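Local atomic coordinates of Cgl0159-like domain-containing protein (Corynebacterium glutamicum, PDB entry 3FOK), a protein that is of unknown function but belongs to the Cgl0159-like family, in the TIM-barrel clan, and is consistent with a barrel fold. Residues Met238-Gly247 with Gly266-Thr275; Ala173-Phe184 with Asp215-Pro224. All blocks are in the same frame, centred on the assembly; numbering follows the deposited sequence.

Interaction 1. Residues Met238-Gly247 with Gly266-Thr275; sequences MPTLLLGGEG and GVRGLTVGRT
Thr240, Leu241 and Leu242 run parallel to residues 267-272, and four backbone hydrogen bonds join the strands. Thr240 N reaches Gly266 O at 3.1 Å and Arg268 N reaches Thr240 O at 2.7 Å. Beyond them, Leu242 N bonds Gly269 O and Leu242 O takes Thr271 N. The register gains one residue between these two pairs: Arg268 and Gly269 together face Leu241, a beta bulge, and at phi 151° a CB on Gly269 would press on the carbonyl O of Arg268.

Apolar contacts differ by face. On the face of Thr240, Leu242, Val267 and Leu270, Leu242 CG abuts Val267 CG1 at 3.9 Å, the two side chains crossing at about a right angle, while Leu242 CB meets Leu270 CD1 at 3.8 Å. Helix 252-261 covers this side. On the other face, Leu241 lays CD2 over the Gly269 backbone and brings CD1 to 3.3 Å from Thr271 OG1, beside Met180.

Past the strand ends, Arg274, bent at chi2 (103°) and chi3 (-71°), doubles back to set a guanidinium face on Gly244 O, 3.0 Å above the plane. The approach of Arg274 NH1 to Gly244 O, 3.1 Å, is too bent for a hydrogen bond, though a carbonyl over the cationic plane may still be favourable through charge. Backbone bonds and a bulge thus set the register, apolar side chains fill the face under helix 252-261, and Arg274 lies on a carbonyl beyond.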
# COMPACT_ATOMS: atom_id res chain seq x y z
N MSE A 238 -1.41 25.88 21.42
CA MSE A 238 -0.68 24.70 21.86
C MSE A 238 0.65 24.95 22.55
O MSE A 238 1.36 25.90 22.24
CB MSE A 238 -0.46 23.77 20.67
CG MSE A 238 -1.77 23.34 20.04
SE MSE A 238 -1.52 22.39 18.40
CE MSE A 238 -3.15 21.35 18.45
N PRO A 239 1.00 24.08 23.51
CA PRO A 239 2.26 24.20 24.24
C PRO A 239 3.40 24.16 23.24
O PRO A 239 3.46 23.28 22.38
CB PRO A 239 2.23 23.00 25.19
CG PRO A 239 1.35 22.01 24.47
CD PRO A 239 0.26 22.88 23.93
N THR A 240 4.31 25.12 23.36
CA THR A 240 5.43 25.23 22.43
C THR A 240 6.80 25.16 23.09
O THR A 240 7.00 25.65 24.20
CB THR A 240 5.33 26.54 21.63
OG1 THR A 240 4.10 26.55 20.89
CG2 THR A 240 6.49 26.67 20.66
N LEU A 241 7.74 24.55 22.38
CA LEU A 241 9.11 24.43 22.83
C LEU A 241 9.97 25.02 21.72
O LEU A 241 9.69 24.82 20.54
CB LEU A 241 9.48 22.96 23.07
CG LEU A 241 8.77 22.30 24.25
CD1 LEU A 241 9.08 20.82 24.28
CD2 LEU A 241 9.20 22.96 25.55
N LEU A 242 11.00 25.76 22.10
CA LEU A 242 11.86 26.40 21.12
C LEU A 242 13.08 25.56 20.78
O LEU A 242 13.59 24.81 21.61
CB LEU A 242 12.31 27.77 21.65
CG LEU A 242 11.18 28.64 22.20
CD1 LEU A 242 11.76 29.92 22.78
CD2 LEU A 242 10.17 28.95 21.10
N LEU A 243 13.53 25.68 19.53
CA LEU A 243 14.69 24.94 19.06
C LEU A 243 15.81 25.92 18.69
O LEU A 243 15.55 27.05 18.31
CB LEU A 243 14.31 24.09 17.84
CG LEU A 243 13.75 24.81 16.61
CD1 LEU A 243 14.90 25.34 15.75
CD2 LEU A 243 12.91 23.85 15.79
N GLY A 244 17.05 25.47 18.82
CA GLY A 244 18.19 26.30 18.48
C GLY A 244 18.93 25.67 17.32
O GLY A 244 19.80 24.82 17.52
N GLY A 245 18.58 26.08 16.10
CA GLY A 245 19.18 25.51 14.91
C GLY A 245 20.69 25.61 14.74
O GLY A 245 21.47 25.27 15.63
N GLU A 246 21.08 26.08 13.56
CA GLU A 246 22.47 26.24 13.15
C GLU A 246 23.46 26.67 14.23
O GLU A 246 24.39 25.91 14.56
CB GLU A 246 22.54 27.23 11.97
CG GLU A 246 21.83 28.56 12.20
CD GLU A 246 20.31 28.47 12.10
OE1 GLU A 246 19.63 29.48 12.41
OE2 GLU A 246 19.79 27.40 11.71
N GLY A 247 23.29 27.87 14.78
CA GLY A 247 24.20 28.33 15.81
C GLY A 247 24.53 29.81 15.76
O GLY A 247 24.14 30.57 16.65
N GLY A 266 2.14 30.70 25.90
CA GLY A 266 2.18 29.33 25.42
C GLY A 266 3.55 28.67 25.35
O GLY A 266 3.63 27.44 25.30
N VAL A 267 4.61 29.46 25.33
CA VAL A 267 5.95 28.88 25.27
C VAL A 267 6.26 28.22 26.61
O VAL A 267 6.17 28.84 27.66
CB VAL A 267 7.02 29.95 24.96
CG1 VAL A 267 8.40 29.32 24.92
CG2 VAL A 267 6.71 30.60 23.62
N ARG A 268 6.62 26.94 26.55
CA ARG A 268 6.89 26.15 27.74
C ARG A 268 8.35 25.77 27.97
O ARG A 268 8.67 25.10 28.95
CB ARG A 268 6.05 24.87 27.72
CG ARG A 268 4.58 25.11 27.99
CD ARG A 268 4.33 25.19 29.48
NE ARG A 268 2.94 25.49 29.81
CZ ARG A 268 2.40 25.27 31.00
NH1 ARG A 268 3.12 24.74 31.97
NH2 ARG A 268 1.13 25.58 31.22
N GLY A 269 9.24 26.17 27.07
CA GLY A 269 10.63 25.82 27.26
C GLY A 269 11.48 25.65 26.03
O GLY A 269 11.21 26.23 24.97
N LEU A 270 12.53 24.84 26.16
CA LEU A 270 13.48 24.59 25.09
C LEU A 270 13.71 23.11 24.78
O LEU A 270 13.58 22.24 25.64
CB LEU A 270 14.84 25.20 25.46
CG LEU A 270 15.28 26.60 25.03
CD1 LEU A 270 14.12 27.57 25.00
CD2 LEU A 270 16.36 27.07 26.00
N THR A 271 14.06 22.84 23.52
CA THR A 271 14.40 21.51 23.04
C THR A 271 15.50 21.80 22.03
O THR A 271 15.28 21.81 20.81
CB THR A 271 13.22 20.80 22.33
OG1 THR A 271 12.17 20.56 23.28
CG2 THR A 271 13.67 19.46 21.76
N VAL A 272 16.69 22.07 22.56
CA VAL A 272 17.86 22.43 21.77
C VAL A 272 18.93 21.34 21.74
O VAL A 272 19.12 20.62 22.71
CB VAL A 272 18.48 23.73 22.33
CG1 VAL A 272 19.75 24.08 21.58
CG2 VAL A 272 17.47 24.86 22.23
N GLY A 273 19.63 21.25 20.62
CA GLY A 273 20.67 20.25 20.48
C GLY A 273 22.01 20.77 20.00
O GLY A 273 22.92 21.02 20.81
N ARG A 274 22.15 20.94 18.69
CA ARG A 274 23.38 21.40 18.06
C ARG A 274 24.15 22.48 18.84
O ARG A 274 25.35 22.38 19.04
CB ARG A 274 23.09 21.93 16.65
CG ARG A 274 22.21 21.02 15.77
CD ARG A 274 20.76 21.53 15.68
NE ARG A 274 20.01 21.36 16.93
CZ ARG A 274 18.79 21.85 17.14
NH1 ARG A 274 18.18 22.54 16.20
NH2 ARG A 274 18.18 21.63 18.29
N THR A 275 23.44 23.53 19.28
CA THR A 275 24.07 24.63 20.00
C THR A 275 24.58 24.36 21.42
O THR A 275 25.64 24.87 21.81
CB THR A 275 23.12 25.85 20.04
OG1 THR A 275 23.19 26.54 18.78
CG2 THR A 275 23.50 26.81 21.16

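Interaction 2. Residues Ala173-Phe184 with Asp215-Pro224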
# COMPACT_ATOMS: atom_id res chain seq x y z
N ALA A 173 -2.14 10.32 20.29
CA ALA A 173 -3.28 10.83 21.03
C ALA A 173 -4.07 9.70 21.68
O ALA A 173 -4.41 9.77 22.86
CB ALA A 173 -4.19 11.64 20.11
N ALA A 174 -4.34 8.65 20.91
CA ALA A 174 -5.10 7.51 21.42
C ALA A 174 -4.40 6.84 22.61
O ALA A 174 -5.04 6.23 23.45
CB ALA A 174 -5.33 6.50 20.31
N ALA A 175 -3.07 6.96 22.66
CA ALA A 175 -2.30 6.36 23.75
C ALA A 175 -2.03 7.39 24.84
O ALA A 175 -1.36 7.10 25.83
CB ALA A 175 -0.99 5.79 23.21
N GLN A 176 -2.55 8.60 24.64
CA GLN A 176 -2.35 9.69 25.59
C GLN A 176 -0.87 9.98 25.78
O GLN A 176 -0.41 10.26 26.89
CB GLN A 176 -3.01 9.36 26.93
CG GLN A 176 -4.53 9.42 26.86
CD GLN A 176 -5.19 9.23 28.21
OE1 GLN A 176 -6.37 9.56 28.37
NE2 GLN A 176 -4.44 8.71 29.17
N LEU A 177 -0.14 9.91 24.68
CA LEU A 177 1.29 10.16 24.65
C LEU A 177 1.53 11.51 24.00
O LEU A 177 1.22 11.70 22.83
CB LEU A 177 1.99 9.07 23.83
CG LEU A 177 3.48 9.28 23.59
CD1 LEU A 177 4.23 9.08 24.90
CD2 LEU A 177 3.98 8.32 22.53
N PRO A 178 2.08 12.48 24.75
CA PRO A 178 2.34 13.80 24.17
C PRO A 178 3.18 13.67 22.91
O PRO A 178 4.15 12.90 22.88
CB PRO A 178 3.07 14.53 25.28
CG PRO A 178 2.49 13.92 26.52
CD PRO A 178 2.47 12.45 26.17
N ILE A 179 2.81 14.40 21.86
CA ILE A 179 3.55 14.35 20.61
C ILE A 179 3.93 15.75 20.12
O ILE A 179 3.08 16.62 19.92
CB ILE A 179 2.76 13.58 19.53
CG1 ILE A 179 3.60 13.49 18.25
CG2 ILE A 179 1.41 14.23 19.29
CD1 ILE A 179 3.02 12.56 17.21
N MSE A 180 5.23 15.91 19.94
CA MSE A 180 5.88 17.15 19.53
C MSE A 180 6.10 17.20 18.01
O MSE A 180 6.78 16.33 17.45
CB MSE A 180 7.23 17.18 20.27
CG MSE A 180 8.01 18.46 20.31
SE MSE A 180 9.73 18.00 21.12
CE MSE A 180 9.16 17.68 22.94
N LEU A 181 5.53 18.19 17.34
CA LEU A 181 5.70 18.32 15.89
C LEU A 181 6.61 19.51 15.58
O LEU A 181 6.38 20.62 16.08
CB LEU A 181 4.35 18.51 15.19
CG LEU A 181 3.23 17.49 15.36
CD1 LEU A 181 2.10 17.85 14.40
CD2 LEU A 181 3.72 16.09 15.09
N GLU A 182 7.62 19.28 14.75
CA GLU A 182 8.55 20.34 14.35
C GLU A 182 8.21 20.68 12.90
O GLU A 182 8.69 20.02 11.98
CB GLU A 182 10.00 19.86 14.46
CG GLU A 182 11.03 20.98 14.36
CD GLU A 182 12.47 20.46 14.42
OE1 GLU A 182 12.74 19.55 15.23
OE2 GLU A 182 13.32 20.98 13.67
N PRO A 183 7.39 21.72 12.69
CA PRO A 183 7.00 22.12 11.34
C PRO A 183 7.94 23.14 10.69
O PRO A 183 8.67 23.85 11.38
CB PRO A 183 5.61 22.70 11.56
CG PRO A 183 5.81 23.45 12.84
CD PRO A 183 6.62 22.48 13.69
N PHE A 184 7.88 23.18 9.37
CA PHE A 184 8.70 24.08 8.57
C PHE A 184 8.12 24.13 7.17
O PHE A 184 7.51 23.17 6.70
CB PHE A 184 10.13 23.55 8.41
CG PHE A 184 11.05 23.88 9.54
CD1 PHE A 184 11.41 25.20 9.80
CD2 PHE A 184 11.61 22.86 10.30
CE1 PHE A 184 12.33 25.49 10.81
CE2 PHE A 184 12.53 23.14 11.30
CZ PHE A 184 12.89 24.47 11.56
N ASP A 215 -7.20 13.92 16.53
CA ASP A 215 -7.34 14.37 17.91
C ASP A 215 -6.07 15.17 18.18
O ASP A 215 -4.99 14.60 18.26
CB ASP A 215 -7.40 13.16 18.84
CG ASP A 215 -7.54 13.55 20.31
OD1 ASP A 215 -7.30 14.72 20.64
OD2 ASP A 215 -7.89 12.66 21.12
N SER A 216 -6.19 16.48 18.30
CA SER A 216 -5.01 17.28 18.58
C SER A 216 -5.04 17.85 19.98
O SER A 216 -4.95 19.06 20.17
CB SER A 216 -4.87 18.40 17.54
OG SER A 216 -3.69 18.22 16.75
N SER A 217 -5.18 16.97 20.96
CA SER A 217 -5.23 17.38 22.36
C SER A 217 -3.94 17.00 23.07
O SER A 217 -3.76 17.31 24.25
CB SER A 217 -6.43 16.74 23.07
OG SER A 217 -6.30 15.33 23.15
N TYR A 218 -3.05 16.32 22.36
CA TYR A 218 -1.78 15.90 22.93
C TYR A 218 -0.62 16.38 22.09
O TYR A 218 0.52 15.94 22.28
CB TYR A 218 -1.70 14.38 23.04
CG TYR A 218 -2.36 13.84 24.28
CD1 TYR A 218 -3.74 13.63 24.31
CD2 TYR A 218 -1.62 13.60 25.43
CE1 TYR A 218 -4.37 13.20 25.48
CE2 TYR A 218 -2.24 13.17 26.61
CZ TYR A 218 -3.61 12.98 26.62
OH TYR A 218 -4.23 12.59 27.78
N THR A 219 -0.87 17.30 21.17
CA THR A 219 0.20 17.76 20.31
C THR A 219 0.83 19.08 20.73
O THR A 219 0.14 20.04 21.07
CB THR A 219 -0.25 17.83 18.83
OG1 THR A 219 -0.59 19.18 18.49
CG2 THR A 219 -1.46 16.94 18.60
N TRP A 220 2.16 19.10 20.70
CA TRP A 220 2.97 20.26 21.05
C TRP A 220 3.64 20.74 19.78
O TRP A 220 3.66 20.05 18.76
CB TRP A 220 4.05 19.87 22.05
CG TRP A 220 3.58 19.58 23.43
CD1 TRP A 220 2.59 18.72 23.80
CD2 TRP A 220 4.09 20.14 24.65
NE1 TRP A 220 2.45 18.71 25.17
CE2 TRP A 220 3.36 19.57 25.72
CE3 TRP A 220 5.10 21.07 24.94
CZ2 TRP A 220 3.60 19.90 27.05
CZ3 TRP A 220 5.35 21.40 26.27
CH2 TRP A 220 4.60 20.81 27.31
N MSE A 221 4.21 21.93 19.84
CA MSE A 221 4.91 22.51 18.71
C MSE A 221 6.36 22.74 19.11
O MSE A 221 6.66 23.10 20.25
CB MSE A 221 4.29 23.85 18.31
CG MSE A 221 2.89 23.77 17.73
SE MSE A 221 2.84 23.12 15.90
CE MSE A 221 2.09 21.38 16.20
N LYS A 222 7.26 22.49 18.17
CA LYS A 222 8.69 22.70 18.38
C LYS A 222 8.99 23.70 17.27
O LYS A 222 9.09 23.33 16.10
CB LYS A 222 9.45 21.39 18.17
CG LYS A 222 10.94 21.45 18.48
CD LYS A 222 11.57 20.09 18.19
CE LYS A 222 13.08 20.14 18.27
NZ LYS A 222 13.67 18.87 17.76
N LEU A 223 9.09 24.97 17.63
CA LEU A 223 9.32 26.03 16.65
C LEU A 223 10.67 26.72 16.73
O LEU A 223 11.34 26.69 17.76
CB LEU A 223 8.22 27.09 16.78
CG LEU A 223 6.77 26.61 16.79
CD1 LEU A 223 5.86 27.81 16.97
CD2 LEU A 223 6.44 25.87 15.51
N PRO A 224 11.08 27.36 15.62
CA PRO A 224 12.36 28.07 15.56
C PRO A 224 12.14 29.51 16.02
O PRO A 224 11.09 30.10 15.73
CB PRO A 224 12.72 28.00 14.09
CG PRO A 224 11.38 28.16 13.44
CD PRO A 224 10.49 27.25 14.27
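Glu182 and Lys222 meet on neighbouring parallel strands, 179-189 and 219-224, where Lys222 NZ donates to Glu182 OE1 at 2.8 Å in a salt bridge. The lysine is fully extended, CG anti to the backbone N (chi1 -175°), which brings NZ to the carboxylate, the two chains crossing at a slant; the nitrogen comes to the syn side of OE1 but 33° out of the carboxylate plane. Glu182 OE1 also pairs with Lys146, so two lysines share one oxygen.

Between the strands the contact is tight. Ile179 N to Tyr218 O (2.8 Å), Trp220 N to Ile179 O, Leu181 N to Trp220 O and Lys222 N to Leu181 O form an unbroken parallel ladder. Bends at chi2 and chi3 bring Met221 CE over to Leu181 CB, 3.8 Å away, and Pro183 CG rests 3.7 Å from Leu223 CD2. On the face of Met180 and Trp220, Met180 CG packs on Lys222 CB at 3.9 Å.

The solvent side lies before the strands, where Gln176, at positive phi, closes helix 158-174 in a Schellman motif. Gln176 CA stands over one face of the Tyr218 ring, 3.8 Å from the centroid, in a CH-pi contact, and Gln176 CG comes within 3.3 Å of Tyr218 OH. Gln176 is exposed here, but the ring is buried; Thr23 of the second subunit packs against both.

Strand 179-189 bonds on to strand 144-151, and Trp220 meets Phe144 edge-to-face on the side of Met180. On the reverse side, helix 158-174 covers Ile179, Leu181 and Thr219. Within the sheet, strand 240-243 borders strand 219-224 at its other edge.

Interactions 1 and 2 join four strands of one sheet, in the order 179-189, 219-224, 240-243, 267-272, consistent with consecutive staves of a TIM barrel. Their centres are about 14 Å apart, and interaction 2 closes along the chain before interaction 1 opens. The seam between them is itself bonded: Leu241 N lies 2.8 Å from Met221 O, and Leu223 N 3.0 Å from Leu241 O, both probable hydrogen bonds. On the interior face, Leu241 and Thr271 touch Met180, and Thr271 also touches Lys222, so the two contacts share that lining. Both also border the second subunit, which ties this part of the barrel to the assembly.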